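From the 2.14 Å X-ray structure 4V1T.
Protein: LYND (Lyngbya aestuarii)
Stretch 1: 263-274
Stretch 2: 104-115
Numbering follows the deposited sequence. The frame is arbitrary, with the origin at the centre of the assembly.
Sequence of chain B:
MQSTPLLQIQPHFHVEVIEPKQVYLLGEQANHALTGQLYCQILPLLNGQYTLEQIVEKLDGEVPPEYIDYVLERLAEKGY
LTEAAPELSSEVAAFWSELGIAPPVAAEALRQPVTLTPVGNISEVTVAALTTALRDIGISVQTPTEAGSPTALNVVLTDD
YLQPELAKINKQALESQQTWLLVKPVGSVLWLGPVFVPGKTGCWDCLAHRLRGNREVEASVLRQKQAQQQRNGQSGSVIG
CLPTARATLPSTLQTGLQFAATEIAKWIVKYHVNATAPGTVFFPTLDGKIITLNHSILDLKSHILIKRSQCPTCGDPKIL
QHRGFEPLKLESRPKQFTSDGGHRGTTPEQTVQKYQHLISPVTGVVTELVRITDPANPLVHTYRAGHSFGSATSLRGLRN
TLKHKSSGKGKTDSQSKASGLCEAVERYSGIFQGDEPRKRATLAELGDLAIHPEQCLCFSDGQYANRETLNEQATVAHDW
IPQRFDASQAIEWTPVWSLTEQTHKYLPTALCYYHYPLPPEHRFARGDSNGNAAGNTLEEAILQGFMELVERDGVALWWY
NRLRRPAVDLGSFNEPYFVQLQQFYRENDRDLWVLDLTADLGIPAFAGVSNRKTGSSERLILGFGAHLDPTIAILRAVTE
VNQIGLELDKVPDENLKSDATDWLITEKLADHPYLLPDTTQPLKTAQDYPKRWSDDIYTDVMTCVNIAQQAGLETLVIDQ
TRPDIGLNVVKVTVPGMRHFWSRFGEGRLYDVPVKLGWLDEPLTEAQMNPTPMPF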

# COMPACT_ATOMS: atom_id res chain seq x y z
N GLU B 263 7.16 7.23 24.40
CA GLU B 263 6.24 8.14 23.72
C GLU B 263 5.78 9.26 24.64
O GLU B 263 5.46 10.37 24.19
CB GLU B 263 5.04 7.37 23.17
CG GLU B 263 5.38 6.40 22.05
CD GLU B 263 5.99 7.08 20.83
OE1 GLU B 263 5.57 8.21 20.50
OE2 GLU B 263 6.88 6.47 20.20
N ILE B 264 5.76 8.98 25.94
CA ILE B 264 5.47 10.01 26.92
C ILE B 264 6.59 11.04 26.90
O ILE B 264 6.34 12.24 26.87
CB ILE B 264 5.30 9.41 28.32
CG1 ILE B 264 3.94 8.70 28.43
CG2 ILE B 264 5.37 10.50 29.40
CD1 ILE B 264 3.84 7.72 29.58
N ALA B 265 7.83 10.56 26.92
CA ALA B 265 9.01 11.42 26.88
C ALA B 265 9.03 12.26 25.61
O ALA B 265 9.28 13.46 25.65
CB ALA B 265 10.27 10.59 26.98
N LYS B 266 8.75 11.62 24.48
CA LYS B 266 8.75 12.31 23.22
C LYS B 266 7.68 13.37 23.17
O LYS B 266 7.88 14.43 22.57
CB LYS B 266 8.57 11.32 22.06
CG LYS B 266 9.82 10.53 21.72
CD LYS B 266 9.79 10.02 20.29
CE LYS B 266 8.96 8.77 20.17
NZ LYS B 266 8.38 8.62 18.82
N TRP B 267 6.54 13.11 23.80
CA TRP B 267 5.48 14.11 23.85
C TRP B 267 5.85 15.34 24.68
O TRP B 267 5.66 16.47 24.24
CB TRP B 267 4.16 13.54 24.38
CG TRP B 267 3.17 14.62 24.59
CD1 TRP B 267 2.80 15.17 25.78
CD2 TRP B 267 2.48 15.34 23.58
NE1 TRP B 267 1.90 16.18 25.57
CE2 TRP B 267 1.68 16.30 24.23
CE3 TRP B 267 2.44 15.26 22.18
CZ2 TRP B 267 0.85 17.18 23.53
CZ3 TRP B 267 1.62 16.14 21.49
CH2 TRP B 267 0.84 17.08 22.17
N ILE B 268 6.36 15.10 25.88
CA ILE B 268 6.67 16.21 26.80
C ILE B 268 7.79 17.07 26.23
O ILE B 268 7.78 18.30 26.40
CB ILE B 268 7.04 15.74 28.22
CG1 ILE B 268 8.23 14.78 28.19
CG2 ILE B 268 5.84 15.07 28.88
CD1 ILE B 268 8.76 14.39 29.55
N VAL B 269 8.74 16.45 25.54
CA VAL B 269 9.85 17.20 24.94
C VAL B 269 9.32 18.07 23.81
O VAL B 269 9.60 19.27 23.73
CB VAL B 269 10.95 16.27 24.42
CG1 VAL B 269 11.93 17.01 23.50
CG2 VAL B 269 11.68 15.63 25.58
N LYS B 270 8.53 17.44 22.95
CA LYS B 270 7.85 18.15 21.88
C LYS B 270 7.01 19.32 22.42
O LYS B 270 7.02 20.43 21.88
CB LYS B 270 6.98 17.17 21.10
CG LYS B 270 6.08 17.80 20.04
CD LYS B 270 5.93 16.86 18.86
CE LYS B 270 4.87 17.30 17.89
NZ LYS B 270 4.59 16.24 16.88
N TYR B 271 6.30 19.06 23.50
CA TYR B 271 5.42 20.05 24.09
C TYR B 271 6.21 21.23 24.65
O TYR B 271 5.80 22.37 24.53
CB TYR B 271 4.60 19.42 25.21
CG TYR B 271 3.86 20.42 26.06
CD1 TYR B 271 2.80 21.15 25.55
CD2 TYR B 271 4.22 20.63 27.38
CE1 TYR B 271 2.11 22.06 26.33
CE2 TYR B 271 3.53 21.53 28.17
CZ TYR B 271 2.48 22.24 27.64
OH TYR B 271 1.79 23.14 28.41
N HIS B 272 7.35 20.93 25.28
CA HIS B 272 8.21 21.95 25.85
C HIS B 272 8.72 22.89 24.76
O HIS B 272 8.70 24.10 24.94
CB HIS B 272 9.38 21.30 26.58
CG HIS B 272 10.37 22.28 27.13
ND1 HIS B 272 10.13 23.02 28.27
CD2 HIS B 272 11.60 22.65 26.70
CE1 HIS B 272 11.16 23.80 28.51
NE2 HIS B 272 12.07 23.59 27.58
N VAL B 273 9.15 22.34 23.63
CA VAL B 273 9.77 23.12 22.57
C VAL B 273 8.73 23.91 21.78
O VAL B 273 9.08 24.83 21.06
CB VAL B 273 10.59 22.22 21.62
CG1 VAL B 273 11.27 23.02 20.51
CG2 VAL B 273 11.66 21.48 22.40
N ASN B 274 7.46 23.55 21.93
CA ASN B 274 6.38 24.26 21.23
C ASN B 274 5.61 25.25 22.11
O ASN B 274 4.82 26.04 21.59
CB ASN B 274 5.40 23.27 20.60
CG ASN B 274 5.88 22.71 19.26
OD1 ASN B 274 5.25 21.81 18.71
ND2 ASN B 274 6.99 23.23 18.72
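Stretch 2 104-115: PVAAEALRQPVT

The centre of the contact is the place where the two backbones come nearest, Val269 against Ala109. Val269 CA and Ala109 CA are 5.1 Å apart, with the methyl group of Ala109 directed into the space between the backbones. That methyl points toward stretch 1 and rests on the backbone itself: Ala109 CB is 3.7 Å from Val269 CA, 4.0 Å from Val269 CG2 and 3.3 Å from His272 CB. The CA-to-CB bond of Val269 (chi1 t) is directed sideways, and both its CA and its CG2 methyl meet the alanine.

Leu110 extends this apolar patch toward the start of stretch 1. Its CA-to-CB bond is directed sideways, but the chain (chi1 m, chi2 t) brings its end nearer to the helix, where Leu110 CD2 lies 3.9 Å from Ile268 CD1, 4.2 Å from Val269 CG2 and 4.3 Å from Ala265 CB. One methyl group thus touches three residues, spaced three and one along the helix, on its surface. Farther along, Val114 points toward stretch 1, and Val114 CG2 lies 4.3 Å from Ile268 CG2 and 4.4 Å from Ile264 CG2. Ile268, in the p, t rotamer, therefore meets both Leu110 and Val114, and Ile268 CD1 also approaches Ala109 O at 3.9 Å. At the other end of the patch, Val273 CG2 packs on Val105 CG1 at 3.5 Å.

The backbone geometry matches this order. All of stretch 1 is helical, and the residues from Pro104 to Ala109 belong to a second helix that begins earlier in the chain; its axis approaches the first to 8.8 Å with an angle of 109° between their N-to-C directions. The helices thus cross steeply, somewhat past perpendicular. A type I beta turn from Ala109 to Gln112 then redirects the chain, and by Thr115 it is in a strand. The nearest CA pairs, Val273 CA with Val105 CA at 7.6 Å, Val269 with Ala109, and Ile264 CA with Val114 CA at 9.0 Å, show that stretch 2 advances as stretch 1 is read backward.

Outward from the alanine, His272 points toward stretch 2, and Ala109 CA lies over one face of its ring. His272 CD2 is 3.7 Å from Val105 O and 3.9 Å from Val105 CG1, while His272 NE2 lies 4.1 Å from Glu108 CB. These are packing contacts; the end of the Glu108 side chain leads away from the helix.

The polar edge belongs to Gln112, which points toward stretch 1. Gln112 NE2 donates to Ile268 O at 3.1 Å, with an N-H...acceptor angle of 147°, the one hydrogen bond between the stretches. Ile268 O also accepts the helical bond from His272 N at 2.9 Å, so the amide adds a second donor to an oxygen already engaged. The same nitrogen, Gln112 NE2, donates to Ala109 O at 2.8 Å and 169°, tying the side chain back across its own turn. On the amide's other arm, Gln112 OE1 lies 3.4 Å from Tyr271 CD2, at the ring edge and near its plane. In all, 563 Å² is buried between the stretches.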

# COMPACT_ATOMS: atom_id res chain seq x y z
N PRO B 104 20.42 20.25 25.90
CA PRO B 104 20.02 21.02 27.09
C PRO B 104 18.53 21.36 27.11
O PRO B 104 17.95 21.48 28.18
CB PRO B 104 20.87 22.29 26.99
CG PRO B 104 21.27 22.39 25.58
CD PRO B 104 21.43 20.98 25.11
N VAL B 105 17.93 21.53 25.94
CA VAL B 105 16.49 21.73 25.84
C VAL B 105 15.72 20.49 26.26
O VAL B 105 14.70 20.57 26.94
CB VAL B 105 16.07 22.13 24.41
CG1 VAL B 105 14.55 22.15 24.27
CG2 VAL B 105 16.66 23.49 24.04
N ALA B 106 16.21 19.33 25.84
CA ALA B 106 15.59 18.05 26.19
C ALA B 106 15.66 17.81 27.69
O ALA B 106 14.71 17.34 28.30
CB ALA B 106 16.25 16.90 25.44
N ALA B 107 16.81 18.14 28.27
CA ALA B 107 17.02 17.93 29.70
C ALA B 107 16.02 18.73 30.53
O ALA B 107 15.51 18.26 31.55
CB ALA B 107 18.44 18.31 30.08
N GLU B 108 15.73 19.95 30.08
CA GLU B 108 14.79 20.82 30.79
C GLU B 108 13.35 20.29 30.64
O GLU B 108 12.58 20.28 31.60
CB GLU B 108 14.89 22.25 30.28
CG GLU B 108 14.68 23.32 31.36
CD GLU B 108 15.86 23.44 32.31
OE1 GLU B 108 17.01 23.26 31.86
OE2 GLU B 108 15.62 23.71 33.50
N ALA B 109 13.01 19.86 29.44
CA ALA B 109 11.67 19.36 29.18
C ALA B 109 11.36 18.12 30.01
O ALA B 109 10.23 17.92 30.45
CB ALA B 109 11.52 19.04 27.71
N LEU B 110 12.37 17.29 30.23
CA LEU B 110 12.21 16.05 30.96
C LEU B 110 11.94 16.26 32.45
O LEU B 110 11.55 15.32 33.15
CB LEU B 110 13.46 15.17 30.78
CG LEU B 110 13.66 14.52 29.41
CD1 LEU B 110 15.00 13.80 29.36
CD2 LEU B 110 12.55 13.55 29.08
N ARG B 111 12.13 17.49 32.93
CA ARG B 111 11.88 17.83 34.34
C ARG B 111 10.40 18.06 34.62
O ARG B 111 10.01 18.23 35.77
CB ARG B 111 12.65 19.08 34.74
CG ARG B 111 14.15 18.91 34.75
CD ARG B 111 14.86 20.17 35.21
NE ARG B 111 16.31 20.06 35.14
CZ ARG B 111 16.99 18.92 35.24
NH1 ARG B 111 16.36 17.76 35.42
NH2 ARG B 111 18.32 18.92 35.16
N GLN B 112 9.59 18.09 33.58
CA GLN B 112 8.15 18.28 33.73
C GLN B 112 7.53 17.05 34.38
O GLN B 112 7.69 15.94 33.87
CB GLN B 112 7.49 18.53 32.38
CG GLN B 112 7.85 19.86 31.73
CD GLN B 112 7.34 19.95 30.31
OE1 GLN B 112 6.35 20.61 30.04
NE2 GLN B 112 8.03 19.28 29.38
N PRO B 113 6.82 17.23 35.51
CA PRO B 113 6.21 16.06 36.12
C PRO B 113 4.97 15.59 35.36
O PRO B 113 4.32 16.36 34.65
CB PRO B 113 5.85 16.53 37.53
CG PRO B 113 5.72 18.01 37.42
CD PRO B 113 6.61 18.45 36.31
N VAL B 114 4.65 14.31 35.53
CA VAL B 114 3.51 13.66 34.89
C VAL B 114 2.63 12.99 35.97
O VAL B 114 3.11 12.70 37.07
CB VAL B 114 4.01 12.63 33.86
CG1 VAL B 114 3.09 11.44 33.70
CG2 VAL B 114 4.24 13.32 32.52
N THR B 115 1.36 12.78 35.66
CA THR B 115 0.48 12.02 36.55
C THR B 115 0.01 10.75 35.87
O THR B 115 -0.24 10.75 34.66
CB THR B 115 -0.76 12.83 37.01
OG1 THR B 115 -1.53 13.24 35.87
CG2 THR B 115 -0.32 14.06 37.80